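Local coordinates for protein phosphotriesterase, putative (Deinococcus radiodurans, PDB 4J35) that probably hydrolyses lactones as a binuclear-metal enzyme of the phosphotriesterase family, and was engineered here for activity on organophosphates, at residues H21-F26 with V65-N70; T175-G180 with I200-M205; Q182-A187 with H214-R219. The protein carries 7 engineered substitutions. All blocks are in the same frame, centred on the assembly; numbering follows the deposited sequence.

Contact 1. Residues H21-F26 with V65-N70. With CO (cobalt (II) ion), chain C.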
# COMPACT_ATOMS: atom_id res chain seq x y z
N HIS A 21 -3.30 -2.35 -1.19
CA HIS A 21 -2.50 -1.84 -0.09
C HIS A 21 -2.93 -2.54 1.20
O HIS A 21 -3.91 -2.13 1.81
CB HIS A 21 -2.67 -0.34 0.14
CG HIS A 21 -1.69 0.23 1.11
ND1 HIS A 21 -0.88 1.32 0.81
CD2 HIS A 21 -1.38 -0.09 2.39
CE1 HIS A 21 -0.12 1.61 1.85
NE2 HIS A 21 -0.46 0.80 2.84
N GLU A 22 -2.13 -3.51 1.59
CA GLU A 22 -2.37 -4.30 2.82
C GLU A 22 -1.02 -4.69 3.41
O GLU A 22 0.01 -4.56 2.77
CB GLU A 22 -3.17 -5.56 2.46
CG GLU A 22 -4.47 -5.40 1.66
CD GLU A 22 -5.58 -4.70 2.43
OE1 GLU A 22 -5.56 -4.80 3.70
OE2 GLU A 22 -6.47 -4.08 1.76
N HIS A 23 -1.03 -5.24 4.63
CA HIS A 23 0.19 -5.64 5.32
C HIS A 23 -0.03 -7.07 5.88
O HIS A 23 -0.72 -7.23 6.87
CB HIS A 23 0.52 -4.61 6.44
CG HIS A 23 0.84 -3.24 5.89
ND1 HIS A 23 2.04 -2.99 5.25
CD2 HIS A 23 0.13 -2.08 5.81
CE1 HIS A 23 2.07 -1.74 4.84
NE2 HIS A 23 0.91 -1.17 5.11
N VAL A 24 0.54 -8.10 5.22
CA VAL A 24 0.41 -9.49 5.74
C VAL A 24 1.03 -9.56 7.15
O VAL A 24 0.39 -10.02 8.10
CB VAL A 24 1.05 -10.53 4.78
CG1 VAL A 24 0.94 -11.95 5.35
CG2 VAL A 24 0.40 -10.47 3.38
N ILE A 25 2.27 -9.12 7.30
CA ILE A 25 2.83 -8.84 8.62
C ILE A 25 3.36 -7.41 8.69
O ILE A 25 3.63 -6.78 7.67
CB ILE A 25 3.95 -9.82 9.01
CG1 ILE A 25 5.16 -9.62 8.09
CG2 ILE A 25 3.45 -11.24 8.97
CD1 ILE A 25 6.28 -10.66 8.35
N PHE A 26 3.41 -6.86 9.89
CA PHE A 26 3.85 -5.50 10.04
C PHE A 26 4.40 -5.24 11.43
O PHE A 26 3.77 -5.65 12.43
CB PHE A 26 2.68 -4.56 9.81
CG PHE A 26 3.08 -3.11 9.70
CD1 PHE A 26 3.16 -2.32 10.83
CD2 PHE A 26 3.34 -2.53 8.47
CE1 PHE A 26 3.53 -0.98 10.72
CE2 PHE A 26 3.71 -1.20 8.36
CZ PHE A 26 3.81 -0.43 9.49
N VAL A 65 -1.50 -6.53 -2.80
CA VAL A 65 -0.25 -5.79 -2.85
C VAL A 65 0.18 -5.51 -1.42
O VAL A 65 -0.47 -4.77 -0.69
CB VAL A 65 -0.39 -4.48 -3.63
CG1 VAL A 65 0.88 -3.67 -3.62
CG2 VAL A 65 -0.79 -4.81 -5.08
N ASP A 66 1.24 -6.16 -1.01
CA ASP A 66 1.77 -5.91 0.32
C ASP A 66 2.66 -4.68 0.28
O ASP A 66 3.70 -4.68 -0.40
CB ASP A 66 2.56 -7.10 0.79
CG ASP A 66 3.03 -6.94 2.22
OD1 ASP A 66 3.96 -6.16 2.49
OD2 ASP A 66 2.47 -7.59 3.11
N ALA A 67 2.29 -3.66 1.06
CA ALA A 67 2.93 -2.33 0.96
C ALA A 67 3.99 -2.11 2.04
O ALA A 67 4.45 -1.01 2.27
CB ALA A 67 1.87 -1.27 1.06
N THR A 68 4.37 -3.17 2.73
CA THR A 68 5.26 -3.03 3.89
C THR A 68 6.66 -2.57 3.52
O THR A 68 7.38 -3.23 2.76
CB THR A 68 5.41 -4.36 4.60
OG1 THR A 68 4.10 -4.88 4.87
CG2 THR A 68 6.19 -4.19 5.90
N PRO A 69 7.08 -1.43 4.07
CA PRO A 69 8.41 -0.92 3.76
C PRO A 69 9.54 -1.80 4.33
O PRO A 69 9.30 -2.63 5.23
CB PRO A 69 8.43 0.46 4.44
CG PRO A 69 7.01 0.80 4.68
CD PRO A 69 6.31 -0.49 4.90
N ASN A 70 10.75 -1.60 3.77
CA ASN A 70 11.92 -2.36 4.15
C ASN A 70 12.19 -2.32 5.65
O ASN A 70 12.70 -3.29 6.19
CB ASN A 70 13.20 -1.89 3.42
CG ASN A 70 13.12 -2.06 1.91
OD1 ASN A 70 12.05 -2.30 1.34
ND2 ASN A 70 14.27 -1.91 1.24
CO CO C . 0.30 0.68 4.85
O HOH W 1 4.13 -8.15 5.21
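The imidazole of His23 points one nitrogen at a metal and the other at Thr68. His23 NE2 binds a cobalt ion at 2.0 Å, while His23 ND1 donates a nearly straight hydrogen bond of 2.8 Å to Thr68 OG1, in the ring plane. Bonded at both nitrogens, the ring has little freedom to turn. Thr68 OG1 gives its proton to Asp66 OD1, which Thr68 N reaches from the same face of the carboxylate, closing an Asx turn. Asp66 OD2 accepts from Val24 N at 2.9 Å. Thr68 is thus the second-shell residue that orients His23, and Asp66, one shell further out, grips the threonine hydroxyl.

His21 holds the same cobalt through NE2, and Ala67 CB sits over the centre of its ring, 3.5 Å from the centroid, in a CH-pi contact. Chi1 of His21 (-170°) sets CG anti to the backbone N; the ring lies with one face against this methyl. Along the backbones, Glu22 N bonds to Val65 O and Ala67 N to Glu22 O, a parallel pairing. Asp264 and the carboxylated lysine at position 143 complete this metal's shell. The HxH pair at the C-terminal end of the first barrel strand is a hallmark of the metallo-dependent hydrolases.

Contact 2. Residues T175-G180 with I200-M205. Engineered in segment 175-180: Asp179 (natural residue Glu). With CO (cobalt (II) ion), chain B.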
# COMPACT_ATOMS: atom_id res chain seq x y z
N THR A 175 2.03 4.98 -2.70
CA THR A 175 2.50 5.85 -1.65
C THR A 175 1.67 5.83 -0.36
O THR A 175 0.56 5.30 -0.30
CB THR A 175 2.59 7.32 -2.08
OG1 THR A 175 1.30 7.93 -2.04
CG2 THR A 175 3.15 7.42 -3.49
N HIS A 176 2.30 6.40 0.67
CA HIS A 176 1.68 6.73 1.93
C HIS A 176 1.60 8.25 2.04
O HIS A 176 2.60 8.94 1.80
CB HIS A 176 2.57 6.17 3.07
CG HIS A 176 2.27 6.71 4.44
ND1 HIS A 176 1.70 5.96 5.44
CD2 HIS A 176 2.57 7.91 5.01
CE1 HIS A 176 1.60 6.68 6.55
NE2 HIS A 176 2.12 7.87 6.31
N THR A 177 0.43 8.77 2.37
CA THR A 177 0.28 10.17 2.76
C THR A 177 -0.09 10.20 4.24
O THR A 177 -0.83 9.35 4.73
CB THR A 177 -0.78 10.95 1.93
OG1 THR A 177 -2.06 10.30 2.02
CG2 THR A 177 -0.38 11.03 0.46
N GLN A 178 0.42 11.20 4.95
CA GLN A 178 0.22 11.30 6.39
C GLN A 178 -0.92 12.28 6.69
O GLN A 178 -0.91 13.42 6.23
CB GLN A 178 1.53 11.74 7.04
CG GLN A 178 1.53 11.83 8.55
CD GLN A 178 1.43 10.47 9.22
OE1 GLN A 178 1.84 9.45 8.65
NE2 GLN A 178 0.90 10.45 10.43
N ASP A 179 -1.91 11.83 7.45
CA ASP A 179 -3.05 12.66 7.86
C ASP A 179 -3.69 13.47 6.71
O ASP A 179 -4.00 14.64 6.87
CB ASP A 179 -2.66 13.57 9.04
CG ASP A 179 -3.82 14.44 9.52
OD1 ASP A 179 -4.74 13.93 10.22
OD2 ASP A 179 -3.81 15.66 9.22
N GLY A 180 -3.91 12.83 5.56
CA GLY A 180 -4.68 13.44 4.49
C GLY A 180 -4.03 14.67 3.88
O GLY A 180 -4.73 15.58 3.44
N ILE A 200 1.18 5.14 -11.02
CA ILE A 200 1.38 5.76 -9.71
C ILE A 200 0.04 5.71 -8.96
O ILE A 200 -1.01 6.07 -9.51
CB ILE A 200 1.79 7.23 -9.87
CG1 ILE A 200 3.24 7.30 -10.39
CG2 ILE A 200 1.64 7.97 -8.56
CD1 ILE A 200 3.68 8.69 -10.78
N MET A 201 0.08 5.23 -7.72
CA MET A 201 -1.11 5.21 -6.89
C MET A 201 -0.81 6.04 -5.66
O MET A 201 0.04 5.66 -4.82
CB MET A 201 -1.49 3.76 -6.46
CG MET A 201 -2.84 3.71 -5.86
SD MET A 201 -3.30 1.99 -5.40
CE MET A 201 -2.36 1.86 -3.89
N ILE A 202 -1.49 7.17 -5.51
CA ILE A 202 -1.22 8.00 -4.36
C ILE A 202 -2.09 7.47 -3.26
O ILE A 202 -3.31 7.40 -3.42
CB ILE A 202 -1.61 9.45 -4.56
CG1 ILE A 202 -0.84 10.03 -5.77
CG2 ILE A 202 -1.36 10.26 -3.29
CD1 ILE A 202 0.73 9.98 -5.63
N GLY A 203 -1.46 7.09 -2.16
CA GLY A 203 -2.19 6.40 -1.11
C GLY A 203 -2.78 7.22 0.01
O GLY A 203 -2.51 8.40 0.18
N HIS A 204 -3.61 6.53 0.80
CA HIS A 204 -4.28 7.09 1.96
C HIS A 204 -5.05 8.37 1.66
O HIS A 204 -5.18 9.26 2.53
CB HIS A 204 -3.28 7.29 3.13
CG HIS A 204 -2.45 6.08 3.47
ND1 HIS A 204 -2.87 4.78 3.22
CD2 HIS A 204 -1.23 5.97 4.05
CE1 HIS A 204 -1.94 3.94 3.65
NE2 HIS A 204 -0.93 4.63 4.14
N MET A 205 -5.61 8.45 0.46
CA MET A 205 -6.34 9.63 0.04
C MET A 205 -7.70 9.72 0.66
O MET A 205 -8.34 10.75 0.59
CB MET A 205 -6.41 9.71 -1.49
CG MET A 205 -5.07 10.01 -2.10
SD MET A 205 -4.61 11.78 -1.91
CE MET A 205 -5.98 12.53 -2.76
CO CO B . 0.74 4.07 5.10
O HOH W 2 -3.74 10.16 4.89
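The rings of His176 and His204 meet obliquely around one cobalt ion, their planes turned 83° apart and their centroids separated by 4.8 Å. His176 ND1 lies at the edge of the His204 ring, in its plane, and Thr177 O is also at that edge. His176 ND1 binds the cobalt at 2.1 Å and His204 NE2 at 2.0 Å, with the carboxylated lysine at position 143 as a further ligand, and these two nitrogens approach to 3.2 Å. At the edge of the His176 ring, NE2 donates to Gln178 OE1 at 2.8 Å, and this acceptor lies almost in the ring plane. Beyond the segments, Phe97 makes an edge-to-face pair with His176, the ring of Tyr98 meets it nearly parallel, and the ring of His21 meets that of His204.

Behind the ligands, two threonine hydroxyls stitch the two segments together. Thr175 OG1 accepts an almost straight bond of 2.9 Å from Gly203 N and is also bonded to Gln186. Thr177 OG1 stands between its backbone N and carbonyl carbon (chi1 57°) and donates to Gly203 O at 2.7 Å. Gly203 is thus held at both its amide and its carbonyl. A side chain at this glycine would run into Thr175 O, whose distance to Gly203 CA is only 3.1 Å. A water accepts from Gly180 N and donates to Thr177 O and His204 O, bridging 175-180 to 200-205.

Each ring's remaining nitrogen has an oxygen partner, Gln178 for His176 and Asp227 for His204. Together with the metal bonds, these second-shell bonds probably restrain the rotation of both rings, and the carboxylate of Asp227 would be expected to make His204 a stronger electron donor to the cobalt.

Contact 3. Residues Q182-A187 with H214-R219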
# COMPACT_ATOMS: atom_id res chain seq x y z
N GLN A 182 -0.54 16.33 1.40
CA GLN A 182 0.54 16.15 0.43
C GLN A 182 0.21 15.27 -0.77
O GLN A 182 1.11 14.95 -1.54
CB GLN A 182 1.82 15.64 1.12
CG GLN A 182 2.28 16.47 2.28
CD GLN A 182 2.48 17.94 1.93
OE1 GLN A 182 2.98 18.28 0.85
NE2 GLN A 182 2.07 18.82 2.83
N GLY A 183 -1.04 14.85 -0.95
CA GLY A 183 -1.36 14.10 -2.15
C GLY A 183 -1.02 14.84 -3.45
O GLY A 183 -0.33 14.33 -4.32
N PRO A 184 -1.52 16.06 -3.60
CA PRO A 184 -1.23 16.78 -4.85
C PRO A 184 0.28 17.02 -5.08
O PRO A 184 0.81 16.98 -6.22
CB PRO A 184 -1.97 18.10 -4.65
CG PRO A 184 -3.07 17.77 -3.68
CD PRO A 184 -2.40 16.82 -2.70
N GLN A 185 0.98 17.27 -3.99
CA GLN A 185 2.43 17.47 -4.05
C GLN A 185 3.19 16.22 -4.44
O GLN A 185 4.16 16.28 -5.17
CB GLN A 185 2.97 17.97 -2.73
CG GLN A 185 2.57 19.37 -2.40
CD GLN A 185 1.28 19.42 -1.66
OE1 GLN A 185 0.43 18.55 -1.82
NE2 GLN A 185 1.12 20.43 -0.82
N GLN A 186 2.77 15.05 -3.96
CA GLN A 186 3.43 13.83 -4.37
C GLN A 186 3.25 13.60 -5.88
O GLN A 186 4.18 13.17 -6.58
CB GLN A 186 2.80 12.64 -3.60
CG GLN A 186 3.24 12.53 -2.14
CD GLN A 186 2.75 11.21 -1.52
OE1 GLN A 186 1.99 10.49 -2.15
NE2 GLN A 186 3.18 10.92 -0.30
N ALA A 187 2.03 13.82 -6.35
CA ALA A 187 1.65 13.49 -7.71
C ALA A 187 2.38 14.45 -8.61
O ALA A 187 2.94 14.08 -9.63
CB ALA A 187 0.12 13.61 -7.90
N HIS A 214 -8.88 15.71 -3.61
CA HIS A 214 -8.78 14.57 -4.52
C HIS A 214 -8.74 15.00 -5.99
O HIS A 214 -7.98 14.46 -6.78
CB HIS A 214 -9.97 13.63 -4.31
CG HIS A 214 -10.12 13.18 -2.90
ND1 HIS A 214 -10.63 14.00 -1.92
CD2 HIS A 214 -9.77 12.02 -2.29
CE1 HIS A 214 -10.60 13.36 -0.76
NE2 HIS A 214 -10.08 12.17 -0.96
N ARG A 215 -9.60 15.92 -6.36
CA ARG A 215 -9.67 16.34 -7.77
C ARG A 215 -8.34 16.96 -8.19
O ARG A 215 -7.81 16.72 -9.27
CB ARG A 215 -10.80 17.32 -7.94
CG ARG A 215 -12.16 16.63 -7.94
CD ARG A 215 -13.26 17.56 -8.35
NE ARG A 215 -13.68 18.38 -7.24
CZ ARG A 215 -14.84 18.29 -6.61
NH1 ARG A 215 -15.76 17.39 -6.97
NH2 ARG A 215 -15.08 19.10 -5.59
N GLU A 216 -7.76 17.72 -7.29
CA GLU A 216 -6.46 18.29 -7.58
C GLU A 216 -5.36 17.25 -7.82
O GLU A 216 -4.53 17.39 -8.69
CB GLU A 216 -6.02 19.22 -6.47
CG GLU A 216 -4.76 19.94 -6.82
CD GLU A 216 -4.33 20.90 -5.75
OE1 GLU A 216 -5.09 21.07 -4.78
OE2 GLU A 216 -3.22 21.48 -5.90
N THR A 217 -5.34 16.19 -7.01
CA THR A 217 -4.40 15.13 -7.22
C THR A 217 -4.61 14.43 -8.55
O THR A 217 -3.63 14.12 -9.27
CB THR A 217 -4.52 14.05 -6.03
OG1 THR A 217 -4.43 14.73 -4.79
CG2 THR A 217 -3.40 13.06 -6.10
N LEU A 218 -5.90 14.19 -8.89
CA LEU A 218 -6.29 13.37 -10.04
C LEU A 218 -5.91 14.09 -11.33
O LEU A 218 -5.70 13.50 -12.38
CB LEU A 218 -7.79 13.13 -10.05
CG LEU A 218 -8.13 12.02 -9.01
CD1 LEU A 218 -9.58 12.04 -8.70
CD2 LEU A 218 -7.71 10.68 -9.61
N ARG A 219 -5.83 15.39 -11.20
CA ARG A 219 -5.39 16.27 -12.30
C ARG A 219 -4.03 15.86 -12.94
O ARG A 219 -3.76 16.19 -14.10
CB ARG A 219 -5.29 17.69 -11.74
CG ARG A 219 -5.00 18.76 -12.73
CD ARG A 219 -6.30 19.29 -13.30
NE ARG A 219 -6.88 20.34 -12.46
CZ ARG A 219 -6.83 21.64 -12.73
NH1 ARG A 219 -6.24 22.09 -13.84
NH2 ARG A 219 -7.39 22.52 -11.90
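Pro184 and Thr217 bring two helices together, with Pro184 CG 3.5 Å from Thr217 OG1 and the two side chains crossing at about a right angle. The hydroxyl of Thr217, through OG1, also lies 3.4 Å from Pro184 N, but a proline nitrogen has no hydrogen to offer, so this is contact without a bond. On the same residue, the methyl Thr217 CG2 approaches Ala187 CB at 4.0 Å and packs against the carbonyl of Gly183. Glu216 reaches over from the solvent side with an extended chain, its OE2 lying 3.8 Å from Pro184 CB; the carboxylate end lies against CB and CG of the proline ring by packing alone.

Small residues allow this closeness. Gly183 presents no side chain to Thr217, and the short segments 183-187 and 214-218 approach to 8.4 Å between axes, running in the same direction with an angle of 2°. They belong to neighbouring helices on the outside of a TIM barrel, where successive beta-alpha units place their helices side by side and parallel.

Thr217 has OG1 anti to its carbonyl carbon (chi1 -52°), and there the hydroxyl bonds back to Tyr213 O, one turn earlier in its own helix. An alanine here would probably open a gap between the helices beside Pro184 and Ala187, where the hydroxyl and methyl had packed, and leave Tyr213 O without its side-chain partner. Tyr213 also reaches the neighbouring helix, its OH bonded to Gly183 N. Further inward, Thr217 rests on Ile202 and Ile224 of the barrel strands, while Gln186, on another side of its helix, bonds to Thr175, His176 and Ser146.

In the fold
From the N terminus, contact 1 comes first: it closes a loop of 38 residues through helix 42-58, pairing strands 17-26 and 61-66 as one beta-alpha-beta unit, and is complete before the others open. Contacts 2 and 3 cross, their segments alternating in the order 175-180, 182-187, 200-205, 214-219. Contact 2 closes 19 residues round helix 183-192 and joins two strand ends at the metal centre; contact 3 closes 26 residues that include strand 200-202 and pairs the helices outside. Contacts 1 and 2 meet where His21 packs on His204, while contact 3 touches contact 2 but stays about 10 Å, nearest atoms, from contact 1.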